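Local structure of calcium dodecin (Mycobacterium tuberculosis, 3ONR) at residues A[12-18]-A[53-58]; A[32-36]-A[62-66]. The protein binds calcium ions at the interfaces between three subunits of a hollow, spherical dodecamer and may also sequester small ligands. The protein carries 2 engineered substitutions. Residues are numbered along the deposited sequence.

Contact 1: residues A[12-18]-A[53-58]; sequences GTSPTSW and KITYRI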
ATOM      1  N   GLY A  12       0.101   3.867  22.409  1.00 17.78           N
ATOM      2  CA  GLY A  12      -0.536   3.866  23.721  1.00 19.89           C
ATOM      3  C   GLY A  12      -1.155   2.479  23.967  1.00 20.18           C
ATOM      4  O   GLY A  12      -1.419   1.704  23.006  1.00 18.65           O
ATOM      5  N   THR A  13      -1.341   2.137  25.235  1.00 21.36           N
ATOM      6  CA  THR A  13      -1.952   0.794  25.496  1.00 23.48           C
ATOM      7  C   THR A  13      -3.034   0.988  26.592  1.00 23.56           C
ATOM      8  O   THR A  13      -2.930   1.904  27.403  1.00 23.87           O
ATOM      9  CB  THR A  13      -0.904  -0.247  26.007  1.00 26.08           C
ATOM     10  OG1 THR A  13      -0.514   0.050  27.390  1.00 29.64           O
ATOM     11  CG2 THR A  13       0.362  -0.285  25.150  1.00 27.57           C
ATOM     12  N   SER A  14      -3.962   0.049  26.709  1.00 23.30           N
ATOM     13  CA  SER A  14      -5.119   0.224  27.635  1.00 26.77           C
ATOM     14  C   SER A  14      -5.831  -1.074  27.789  1.00 26.61           C
ATOM     15  O   SER A  14      -6.071  -1.740  26.802  1.00 24.90           O
ATOM     16  CB  SER A  14      -6.163   1.142  27.002  1.00 25.41           C
ATOM     17  OG  SER A  14      -7.244   1.426  27.902  1.00 28.54           O
ATOM     18  N   PRO A  15      -6.283  -1.389  29.004  1.00 29.72           N
ATOM     19  CA  PRO A  15      -7.110  -2.578  29.142  1.00 29.94           C
ATOM     20  C   PRO A  15      -8.550  -2.283  28.654  1.00 31.54           C
ATOM     21  O   PRO A  15      -9.371  -3.187  28.516  1.00 32.50           O
ATOM     22  CB  PRO A  15      -7.074  -2.850  30.660  1.00 34.41           C
ATOM     23  CG  PRO A  15      -6.710  -1.467  31.299  1.00 32.74           C
ATOM     24  CD  PRO A  15      -5.992  -0.691  30.276  1.00 30.39           C
ATOM     25  N   THR A  16      -8.851  -1.017  28.402  1.00 32.17           N
ATOM     26  CA  THR A  16     -10.223  -0.590  28.194  1.00 34.29           C
ATOM     27  C   THR A  16     -10.641  -0.487  26.724  1.00 31.20           C
ATOM     28  O   THR A  16     -11.584  -1.168  26.267  1.00 30.57           O
ATOM     29  CB  THR A  16     -10.412   0.768  28.868  1.00 36.57           C
ATOM     30  OG1 THR A  16     -10.009   0.658  30.242  1.00 43.83           O
ATOM     31  CG2 THR A  16     -11.884   1.256  28.819  1.00 42.21           C
ATOM     32  N   SER A  17      -9.961   0.380  25.986  1.00 26.10           N
ATOM     33  CA  SER A  17     -10.356   0.747  24.646  1.00 23.68           C
ATOM     34  C   SER A  17      -9.187   1.268  23.855  1.00 21.49           C
ATOM     35  O   SER A  17      -8.204   1.774  24.438  1.00 19.66           O
ATOM     36  CB  SER A  17     -11.435   1.847  24.624  1.00 26.41           C
ATOM     37  OG  SER A  17     -10.986   3.065  25.233  1.00 22.55           O
ATOM     38  N   TRP A  18      -9.305   1.243  22.534  1.00 20.29           N
ATOM     39  CA  TRP A  18      -8.266   1.900  21.686  1.00 19.38           C
ATOM     40  C   TRP A  18      -8.334   3.428  21.914  1.00 19.98           C
ATOM     41  O   TRP A  18      -7.298   4.123  21.845  1.00 19.31           O
ATOM     42  CB  TRP A  18      -8.481   1.550  20.206  1.00 17.69           C
ATOM     43  CG  TRP A  18      -7.925   0.171  19.900  1.00 17.25           C
ATOM     44  CD1 TRP A  18      -6.627  -0.239  20.053  1.00 18.05           C
ATOM     45  CD2 TRP A  18      -8.636  -0.932  19.382  1.00 16.91           C
ATOM     46  NE1 TRP A  18      -6.481  -1.556  19.669  1.00 18.16           N
ATOM     47  CE2 TRP A  18      -7.714  -2.012  19.272  1.00 17.81           C
ATOM     48  CE3 TRP A  18      -9.999  -1.156  19.049  1.00 18.28           C
ATOM     49  CZ2 TRP A  18      -8.086  -3.280  18.847  1.00 18.65           C
ATOM     50  CZ3 TRP A  18     -10.357  -2.462  18.597  1.00 21.11           C
ATOM     51  CH2 TRP A  18      -9.377  -3.467  18.462  1.00 18.79           C
ATOM     52  N   LYS A  53      -6.361 -11.995  29.298  1.00 44.43           N
ATOM     53  CA  LYS A  53      -6.519 -10.548  29.530  1.00 42.05           C
ATOM     54  C   LYS A  53      -5.937  -9.785  28.293  1.00 38.01           C
ATOM     55  O   LYS A  53      -4.777  -9.946  27.974  1.00 37.45           O
ATOM     56  CB  LYS A  53      -5.813 -10.117  30.835  1.00 44.54           C
ATOM     57  CG  LYS A  53      -5.328  -8.627  30.887  1.00 46.48           C
ATOM     58  CD  LYS A  53      -4.149  -8.417  31.896  1.00 53.68           C
ATOM     59  CE  LYS A  53      -3.586  -6.979  31.908  1.00 54.72           C
ATOM     60  NZ  LYS A  53      -4.678  -5.948  31.713  1.00 59.74           N
ATOM     61  N   ILE A  54      -6.787  -8.957  27.681  1.00 34.16           N
ATOM     62  CA  ILE A  54      -6.525  -8.142  26.504  1.00 31.94           C
ATOM     63  C   ILE A  54      -6.007  -6.744  26.852  1.00 30.35           C
ATOM     64  O   ILE A  54      -6.502  -6.057  27.778  1.00 29.20           O
ATOM     65  CB  ILE A  54      -7.843  -8.029  25.710  1.00 30.21           C
ATOM     66  CG1 ILE A  54      -8.218  -9.426  25.208  1.00 34.14           C
ATOM     67  CG2 ILE A  54      -7.728  -7.118  24.501  1.00 28.44           C
ATOM     68  CD1 ILE A  54      -9.585  -9.490  24.568  1.00 41.00           C
ATOM     69  N   THR A  55      -4.975  -6.337  26.126  1.00 28.56           N
ATOM     70  CA  THR A  55      -4.531  -4.986  26.219  1.00 27.72           C
ATOM     71  C   THR A  55      -4.757  -4.482  24.809  1.00 25.42           C
ATOM     72  O   THR A  55      -4.228  -5.072  23.874  1.00 25.86           O
ATOM     73  CB  THR A  55      -3.021  -4.926  26.601  1.00 27.39           C
ATOM     74  OG1 THR A  55      -2.864  -5.465  27.904  1.00 33.86           O
ATOM     75  CG2 THR A  55      -2.512  -3.501  26.575  1.00 30.59           C
ATOM     76  N   TYR A  56      -5.495  -3.389  24.664  1.00 23.37           N
ATOM     77  CA  TYR A  56      -5.643  -2.733  23.333  1.00 20.81           C
ATOM     78  C   TYR A  56      -4.459  -1.803  23.086  1.00 20.11           C
ATOM     79  O   TYR A  56      -4.056  -1.031  23.984  1.00 21.56           O
ATOM     80  CB  TYR A  56      -6.933  -1.912  23.308  1.00 19.85           C
ATOM     81  CG  TYR A  56      -8.106  -2.809  23.550  1.00 22.45           C
ATOM     82  CD1 TYR A  56      -8.603  -3.017  24.857  1.00 26.00           C
ATOM     83  CD2 TYR A  56      -8.694  -3.490  22.470  1.00 19.16           C
ATOM     84  CE1 TYR A  56      -9.691  -3.902  25.112  1.00 27.98           C
ATOM     85  CE2 TYR A  56      -9.812  -4.371  22.726  1.00 23.56           C
ATOM     86  CZ  TYR A  56     -10.259  -4.550  24.039  1.00 26.31           C
ATOM     87  OH  TYR A  56     -11.290  -5.468  24.277  1.00 26.17           O
ATOM     88  N   ARG A  57      -3.858  -1.891  21.910  1.00 19.40           N
ATOM     89  CA  ARG A  57      -2.650  -1.089  21.674  1.00 19.44           C
ATOM     90  C   ARG A  57      -2.831  -0.299  20.362  1.00 17.85           C
ATOM     91  O   ARG A  57      -3.443  -0.788  19.400  1.00 18.35           O
ATOM     92  CB  ARG A  57      -1.408  -1.977  21.528  1.00 19.23           C
ATOM     93  CG  ARG A  57      -1.199  -2.959  22.741  1.00 20.72           C
ATOM     94  CD  ARG A  57       0.203  -3.596  22.743  1.00 26.05           C
ATOM     95  NE  ARG A  57       0.414  -4.448  21.572  1.00 26.54           N
ATOM     96  CZ  ARG A  57       1.410  -5.318  21.425  1.00 32.84           C
ATOM     97  NH1 ARG A  57       2.302  -5.487  22.421  1.00 29.40           N
ATOM     98  NH2 ARG A  57       1.509  -6.008  20.269  1.00 28.71           N
ATOM     99  N   ILE A  58      -2.373   0.961  20.327  1.00 17.43           N
ATOM    100  CA  ILE A  58      -2.635   1.784  19.128  1.00 15.57           C
ATOM    101  C   ILE A  58      -1.403   2.660  18.826  1.00 17.72           C
ATOM    102  O   ILE A  58      -0.867   3.242  19.751  1.00 17.28           O
ATOM    103  CB  ILE A  58      -3.922   2.611  19.262  1.00 16.33           C
ATOM    104  CG1 ILE A  58      -4.234   3.394  17.980  1.00 15.73           C
ATOM    105  CG2 ILE A  58      -3.800   3.637  20.446  1.00 13.90           C
ATOM    106  CD1 ILE A  58      -5.725   3.878  17.989  1.00 17.31           C
TER
HETATM  107  O   HOH W   1      -9.011  -5.729  28.783  1.00 24.41           O

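Contact 2: residues A[32-36]-A[62-66]; sequences SVDDI and VSFKM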
ATOM      1  N   SER A  32       5.514  16.623  27.042  1.00 35.28           N
ATOM      2  CA  SER A  32       6.829  17.015  26.491  1.00 36.59           C
ATOM      3  C   SER A  32       6.785  18.182  25.541  1.00 37.79           C
ATOM      4  O   SER A  32       7.696  19.023  25.529  1.00 39.70           O
ATOM      5  CB  SER A  32       7.449  15.891  25.675  1.00 33.79           C
ATOM      6  OG  SER A  32       8.013  14.906  26.510  1.00 37.31           O
ATOM      7  N   VAL A  33       5.767  18.238  24.699  1.00 36.63           N
ATOM      8  CA  VAL A  33       5.697  19.314  23.727  1.00 37.64           C
ATOM      9  C   VAL A  33       4.313  19.915  23.806  1.00 38.38           C
ATOM     10  O   VAL A  33       3.341  19.241  24.111  1.00 37.69           O
ATOM     11  CB  VAL A  33       6.093  18.816  22.308  1.00 36.15           C
ATOM     12  CG1 VAL A  33       7.304  17.869  22.363  1.00 37.97           C
ATOM     13  CG2 VAL A  33       4.975  18.044  21.704  1.00 35.27           C
ATOM     14  N   ASP A  34       4.227  21.201  23.554  1.00 40.07           N
ATOM     15  CA  ASP A  34       2.976  21.897  23.725  1.00 44.00           C
ATOM     16  C   ASP A  34       2.207  22.044  22.375  1.00 43.18           C
ATOM     17  O   ASP A  34       1.057  22.437  22.357  1.00 44.13           O
ATOM     18  CB  ASP A  34       3.268  23.259  24.373  1.00 47.75           C
ATOM     19  CG  ASP A  34       4.328  24.079  23.587  1.00 51.41           C
ATOM     20  OD1 ASP A  34       4.509  25.289  23.890  1.00 59.04           O
ATOM     21  OD2 ASP A  34       4.969  23.524  22.656  1.00 55.45           O
ATOM     22  N   ASP A  35       2.818  21.683  21.250  1.00 42.08           N
ATOM     23  CA  ASP A  35       2.167  22.036  19.975  1.00 43.67           C
ATOM     24  C   ASP A  35       1.428  20.917  19.202  1.00 41.94           C
ATOM     25  O   ASP A  35       1.165  21.045  18.008  1.00 42.94           O
ATOM     26  CB  ASP A  35       3.115  22.852  19.061  1.00 44.09           C
ATOM     27  CG  ASP A  35       4.438  22.091  18.701  1.00 43.66           C
ATOM     28  OD1 ASP A  35       4.895  21.211  19.487  1.00 38.50           O
ATOM     29  OD2 ASP A  35       4.981  22.408  17.603  1.00 43.75           O
ATOM     30  N   ILE A  36       1.071  19.833  19.866  1.00 39.53           N
ATOM     31  CA  ILE A  36       0.393  18.777  19.127  1.00 36.11           C
ATOM     32  C   ILE A  36      -1.101  19.020  18.981  1.00 36.28           C
ATOM     33  O   ILE A  36      -1.834  19.180  19.989  1.00 36.70           O
ATOM     34  CB  ILE A  36       0.649  17.447  19.745  1.00 35.22           C
ATOM     35  CG1 ILE A  36       2.103  17.073  19.536  1.00 32.49           C
ATOM     36  CG2 ILE A  36      -0.241  16.416  19.069  1.00 35.06           C
ATOM     37  CD1 ILE A  36       2.548  15.932  20.391  1.00 33.08           C
ATOM     38  N   VAL A  62       2.495  11.688  15.429  1.00 15.69           N
ATOM     39  CA  VAL A  62       2.314  13.095  15.799  1.00 17.38           C
ATOM     40  C   VAL A  62       3.571  13.857  15.335  1.00 17.83           C
ATOM     41  O   VAL A  62       4.634  13.255  15.162  1.00 17.71           O
ATOM     42  CB  VAL A  62       2.159  13.284  17.382  1.00 19.30           C
ATOM     43  CG1 VAL A  62       0.859  12.576  17.826  1.00 18.51           C
ATOM     44  CG2 VAL A  62       3.372  12.665  18.106  1.00 22.20           C
ATOM     45  N   SER A  63       3.437  15.172  15.181  1.00 18.32           N
ATOM     46  CA  SER A  63       4.622  15.990  14.871  1.00 20.02           C
ATOM     47  C   SER A  63       4.683  17.210  15.760  1.00 21.64           C
ATOM     48  O   SER A  63       3.664  17.619  16.335  1.00 23.68           O
ATOM     49  CB  SER A  63       4.605  16.383  13.415  1.00 22.46           C
ATOM     50  OG  SER A  63       3.381  17.045  13.095  1.00 25.86           O
ATOM     51  N   PHE A  64       5.854  17.826  15.865  1.00 22.68           N
ATOM     52  CA  PHE A  64       6.035  19.017  16.724  1.00 23.10           C
ATOM     53  C   PHE A  64       7.231  19.772  16.246  1.00 23.69           C
ATOM     54  O   PHE A  64       8.128  19.220  15.580  1.00 22.66           O
ATOM     55  CB  PHE A  64       6.281  18.595  18.228  1.00 22.65           C
ATOM     56  CG  PHE A  64       7.275  17.442  18.395  1.00 22.29           C
ATOM     57  CD1 PHE A  64       8.631  17.680  18.530  1.00 23.49           C
ATOM     58  CD2 PHE A  64       6.854  16.151  18.286  1.00 24.72           C
ATOM     59  CE1 PHE A  64       9.541  16.628  18.609  1.00 26.39           C
ATOM     60  CE2 PHE A  64       7.756  15.086  18.393  1.00 26.88           C
ATOM     61  CZ  PHE A  64       9.087  15.317  18.537  1.00 23.93           C
ATOM     62  N   LYS A  65       7.199  21.049  16.503  1.00 23.58           N
ATOM     63  CA  LYS A  65       8.357  21.937  16.140  1.00 25.39           C
ATOM     64  C   LYS A  65       9.676  21.452  16.768  1.00 24.41           C
ATOM     65  O   LYS A  65       9.691  21.038  17.934  1.00 23.09           O
ATOM     66  CB  LYS A  65       8.033  23.359  16.591  1.00 27.98           C
ATOM     67  CG  LYS A  65       8.838  24.449  15.923  1.00 37.36           C
ATOM     68  CD  LYS A  65       7.989  25.733  15.857  1.00 45.24           C
ATOM     69  CE  LYS A  65       8.785  26.847  15.288  1.00 53.46           C
ATOM     70  NZ  LYS A  65       7.910  28.056  15.286  1.00 56.84           N
ATOM     71  N   MET A  66      10.777  21.478  15.994  1.00 25.51           N
ATOM     72  CA  MET A  66      12.129  21.164  16.519  1.00 27.97           C
ATOM     73  C   MET A  66      12.628  22.361  17.239  1.00 30.96           C
ATOM     74  O   MET A  66      12.688  23.381  16.636  1.00 33.42           O
ATOM     75  CB  MET A  66      13.137  20.986  15.387  1.00 30.03           C
ATOM     76  CG  MET A  66      12.910  19.738  14.546  1.00 30.61           C
ATOM     77  SD  MET A  66      14.268  19.580  13.318  1.00 39.70           S
ATOM     78  CE  MET A  66      13.814  17.875  13.162  1.00 26.38           C
TER
HETATM   79  O   HOH W   2       7.813  21.956  19.840  1.00 17.94           O
HETATM   80  O   HOH W   3       2.232  20.472  15.555  1.00 25.45           O

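Contact 1: residues A[12-18]-A[53-58]
Two antiparallel strand ends pair here in the beta-alpha-beta-beta dodecin fold, and the turn into helix 18-32 folds over them. Gly12 and Ile58 form a hydrogen-bonded pair: Gly12 N donates to Ile58 O and Ile58 N to Gly12 O, both at 2.9 Å. Thr13 faces Arg57 in a non-hydrogen-bonded pair, and its CB lies 3.7 Å from Thr55 CG2. On this face Arg57 leads away to a salt bridge with Asp45. Ser14 pairs with Tyr56. Tyr56 N donates to Ser14 O at 2.8 Å, while the return bond from Ser14 N to Tyr56 O is weak. The geometry then fits an ST turn, with Thr16 N donating to Ser14 OG, whose position is less certain. A water bridges Pro15 O and Ile54 O. Ser17, near bound calcium and its ligand Glu19, is the N-cap of the helix, with OG accepting from Gln20 N. Trp18 N bonds to Glu19 of a second subunit, so the turn also belongs to the subunit interface. Trp18 and Tyr56 form an edge-to-face (T-shaped) pair, the Tyr56 edge toward the Trp18 six-membered ring. Tyr56 CB makes a CH-pi contact, 3.8 Å from the centroid of the Trp18 five-membered ring.

Contact 2: residues A[32-36]-A[62-66]
Ile36, Phe64 and Asp35 carry most of this contact. Ile36 is buried. Its CA-to-CB bond points sideways, but the end of the side chain turns to the strand. Ile36 CD1 lies 4.0 Å from Val62 CB, and Ile36 CG1 lies 3.6 Å from Ser63 O. The first is apolar packing. The second lays the side chain against the strand backbone.

The CA-to-CB bond of Phe64 points toward the loop, but the ring leads away. Val33 packs against Phe64. Val33 CG2 is 3.8 Å from Phe64 CB, and Val33 CG1 sits over one ring face, 4.3 Å from the centroid of the Phe64 ring, as a CH-pi contact. Leu72 of a neighbouring subunit packs on both Val33 and Phe64.

The loop follows helix 18-32 and leads into strand 38-48. In the dodecin fold the helix packs on the antiparallel sheet, and here the loop at its C-terminal end meets the end of the central strand, 54-65. On the same strand, Phe64 shares backbone hydrogen bonds with Lys6 of strand 4-14.

Asp35 makes the polar part of the contact. Lys65 N donates to Asp35 OD2 at 2.8 Å, and the bond is nearly straight, at 171°. This holds the carboxylate against the strand end. Asp35 OD1 comes within 3.2 Å of Phe64 CB. Two waters add bridges. One donates to Asp35 OD1 and Lys65 O. The other donates to Asp35 O, at 2.7 Å, and to Ser63 O, at 3.3 Å.

How the contacts relate
From the N terminus, residues 12-18, the end of strand 4-14 and the turn after it, form the first half of contact 1. Helix 18-32 follows, and residues 32-36, the first half of contact 2, lie at the turn from it to strand 38-48. The chain then runs through that strand and returns along strand 54-65. Residues 53-58, around its start, close the loop of contact 1. Residues 62-66, around its end, close that of contact 2. The two loops therefore cross. Their centres are about 24 Å apart, on opposite sides of the chain's centre. Contact 1 ties strand 4-14 and the helix start to the central strand. Contact 2 ties the loop after the helix to that strand's far end.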